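PDB 1Z85: ribosomal RNA small subunit methyltransferase E from Thermotoga maritima, which probably methylates the N3 position of a uridine in 16S rRNA, using S-adenosyl-L-methionine as methyl donor. Local coordinates for the interface of chains A and B. Sequence-based numbering; all coordinates share one arbitrary frame. Chains: chain A/B, hypothetical protein TM1380.

Contact 1: the interface of chains A and B. Residues chain A 108-109, 234; chain B 214-215, 218, 222.
A:Glu108 ends helix 96-108 with its backbone still helical (phi -73°) and faces B:Thr218, which lies in the first turn of helix 216-230 of the other chain. The two side chains come from opposite directions. A:Glu108 sends its CG away from its own backbone N (chi1 168°) and stays extended beyond it, which carries the carboxylate across to the threonine. There the hydroxyl OG1 of B:Thr218 donates a hydrogen bond to OE2 of A:Glu108 at 2.7 Å, reaching the syn side of that oxygen but 29° out of the carboxylate plane. The aliphatic part of the glutamate is used as well: its CG packs 4.0 Å from CD2 of B:Leu214, whose side chain crosses it at about a right angle. The B:Thr218 methyl CG2 turns to A:Leu109, meeting its CD2 at 4.0 Å. On the side of the C-terminus, CD1 of A:Ile234, the last residue of its chain, touches B:Leu214 CD1 at 4.1 Å and meets B:Leu222 tip to tip. An alanine in place of A:Glu108 would probably leave the B:Thr218 hydroxyl without its acceptor across the interface and strip B:Leu214 of part of its cover. The site brings the end of helix 96-108 and the C-terminus of one chain against the start of helix 216-230 in the other, as part of the two-fold interface between the alpha/beta-knot domains.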
# COMPACT_ATOMS: atom_id res chain seq x y z
N GLU A 108 8.81 -7.55 -1.81
CA GLU A 108 8.91 -6.84 -0.55
C GLU A 108 8.26 -7.57 0.63
O GLU A 108 8.68 -7.43 1.79
CB GLU A 108 8.22 -5.50 -0.76
CG GLU A 108 7.95 -4.68 0.49
CD GLU A 108 7.11 -3.38 0.24
OE1 GLU A 108 6.67 -3.11 -0.90
OE2 GLU A 108 6.92 -2.63 1.22
N LEU A 109 7.20 -8.33 0.38
CA LEU A 109 6.46 -9.01 1.46
C LEU A 109 6.91 -10.46 1.72
O LEU A 109 6.28 -11.22 2.46
CB LEU A 109 4.96 -8.94 1.17
CG LEU A 109 4.46 -7.49 1.09
CD1 LEU A 109 3.03 -7.39 0.59
CD2 LEU A 109 4.62 -6.83 2.42
N ILE A 234 7.55 -11.64 7.02
CA ILE A 234 8.01 -10.29 7.30
C ILE A 234 7.82 -10.02 8.80
O ILE A 234 7.06 -10.70 9.51
CB ILE A 234 7.25 -9.19 6.51
CG1 ILE A 234 5.76 -9.19 6.85
CG2 ILE A 234 7.46 -9.35 5.04
CD1 ILE A 234 4.95 -8.26 5.99
OXT ILE A 234 8.42 -9.05 9.28
N LEU B 214 9.71 -2.45 7.02
CA LEU B 214 9.08 -2.22 5.70
C LEU B 214 9.14 -0.75 5.21
O LEU B 214 9.29 0.15 6.01
CB LEU B 214 7.60 -2.62 5.74
CG LEU B 214 7.26 -4.10 5.77
CD1 LEU B 214 5.77 -4.25 6.13
CD2 LEU B 214 7.65 -4.81 4.43
N ARG B 215 9.05 -0.59 3.88
CA ARG B 215 8.66 0.65 3.20
C ARG B 215 7.57 1.35 3.99
O ARG B 215 6.59 0.74 4.39
CB ARG B 215 8.11 0.29 1.81
CG ARG B 215 8.41 1.24 0.66
CD ARG B 215 8.77 0.44 -0.65
N THR B 218 3.91 0.89 2.86
CA THR B 218 3.43 -0.48 3.15
C THR B 218 3.14 -0.70 4.64
O THR B 218 2.06 -1.22 5.01
CB THR B 218 4.45 -1.50 2.61
OG1 THR B 218 4.62 -1.27 1.22
CG2 THR B 218 3.98 -2.92 2.78
N LEU B 222 -0.58 -1.52 6.07
CA LEU B 222 -0.73 -2.78 6.76
C LEU B 222 -1.16 -2.58 8.21
O LEU B 222 -2.04 -3.28 8.74
CB LEU B 222 0.58 -3.55 6.67
CG LEU B 222 0.49 -5.01 7.00
CD1 LEU B 222 -0.45 -5.71 6.02
CD2 LEU B 222 1.92 -5.54 6.95

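Contact 2: the interface of chains A and B. Residues chain A 171, 174, 222; chain B 229, 234.
B:Leu229 reaches from helix 216-230 of its chain toward two loop residues of chain A, with a different methyl for each. Its CD2 lies 4.0 Å from CB of A:Gln171, and its CD1 lies 4.1 Å from CD2 of A:Leu174. The leucine thus forks between the two partners, and it has the most surface hidden of the residues here, 62 Å². A:Leu174 meets it at a slant, with one branch of its isopropyl end turned to the contact. Only the CB of the A:Gln171 side chain is modelled, and the position of its amide is therefore not seen. Beside this group a second pair joins the chains: CD2 of A:Leu222 and CD1 of B:Ile234 approach tip to tip at 4.0 Å. All of these separations are ordinary van der Waals distances.

Further out, the backbone sets these groups in place. A:Leu222 sits on helix 216-230 of its own chain and points its CG away from the backbone N (chi1 -179°), which aims CD2 at the partner. B:Ile234 is the last residue of its chain, a few positions beyond the end of the helix that bears B:Leu229. Its CG1 branch is held between the backbone N and the carbonyl carbon (chi1 47°), and from there CD1 extends to A:Leu222. A:Gln171 and A:Leu174 lie on the stretch between strands 161-165 and 182-186, where the modelled chain resumes at A:Gln171.

By packing a helix and the C-terminal residue of one subunit against a loop and a helix of the other, this apolar patch is likely to contribute to holding the two subunits together, in keeping with the dimers typical of alpha/beta-knot methyltransferases.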
# COMPACT_ATOMS: atom_id res chain seq x y z
N GLN A 171 -11.85 -9.74 3.39
CA GLN A 171 -12.33 -9.71 4.78
C GLN A 171 -12.92 -11.09 5.21
O GLN A 171 -13.48 -11.83 4.37
CB GLN A 171 -13.34 -8.57 4.98
N LEU A 174 -9.13 -12.89 7.79
CA LEU A 174 -8.65 -12.95 9.16
C LEU A 174 -8.97 -14.27 9.84
O LEU A 174 -8.43 -14.59 10.90
CB LEU A 174 -9.31 -11.84 9.99
CG LEU A 174 -9.06 -10.36 9.68
CD1 LEU A 174 -9.73 -9.51 10.78
CD2 LEU A 174 -7.58 -10.05 9.59
N LEU A 222 -2.61 -4.97 1.90
CA LEU A 222 -3.25 -5.42 3.11
C LEU A 222 -3.42 -6.92 3.10
O LEU A 222 -3.21 -7.57 4.08
CB LEU A 222 -4.60 -4.73 3.22
CG LEU A 222 -5.50 -4.97 4.37
CD1 LEU A 222 -4.70 -4.66 5.69
CD2 LEU A 222 -6.77 -4.10 4.19
N LEU B 229 -9.68 -3.39 9.72
CA LEU B 229 -10.26 -4.71 9.44
C LEU B 229 -10.82 -5.38 10.67
O LEU B 229 -11.95 -5.82 10.68
CB LEU B 229 -9.19 -5.61 8.85
CG LEU B 229 -9.27 -5.95 7.37
CD1 LEU B 229 -8.12 -6.94 7.03
CD2 LEU B 229 -10.60 -6.56 7.01
N ILE B 234 -13.52 -1.34 7.83
CA ILE B 234 -13.64 -1.79 6.43
C ILE B 234 -14.02 -3.29 6.34
O ILE B 234 -14.06 -4.07 7.34
CB ILE B 234 -12.34 -1.60 5.63
CG1 ILE B 234 -11.15 -2.12 6.45
CG2 ILE B 234 -12.23 -0.20 5.24
CD1 ILE B 234 -9.84 -2.12 5.75
OXT ILE B 234 -14.28 -3.73 5.21

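The C-alpha centres of contact 1 and contact 2 lie about 16 Å apart along one two-fold symmetric interface. Both draw on helix 216-230 and on the C-terminal isoleucine, with the chains exchanged: residues 222 and 234 appear in each, as B:Leu222 with A:Ile234 in contact 1 and as A:Leu222 with B:Ile234 in contact 2. That pair is thus one interaction made twice by symmetry, and it ties the two patches together. Contact 1 adds a polar link, whereas contact 2 extends the apolar packing to a loop, so that the same helix serves both patches of what is probably the functional dimer.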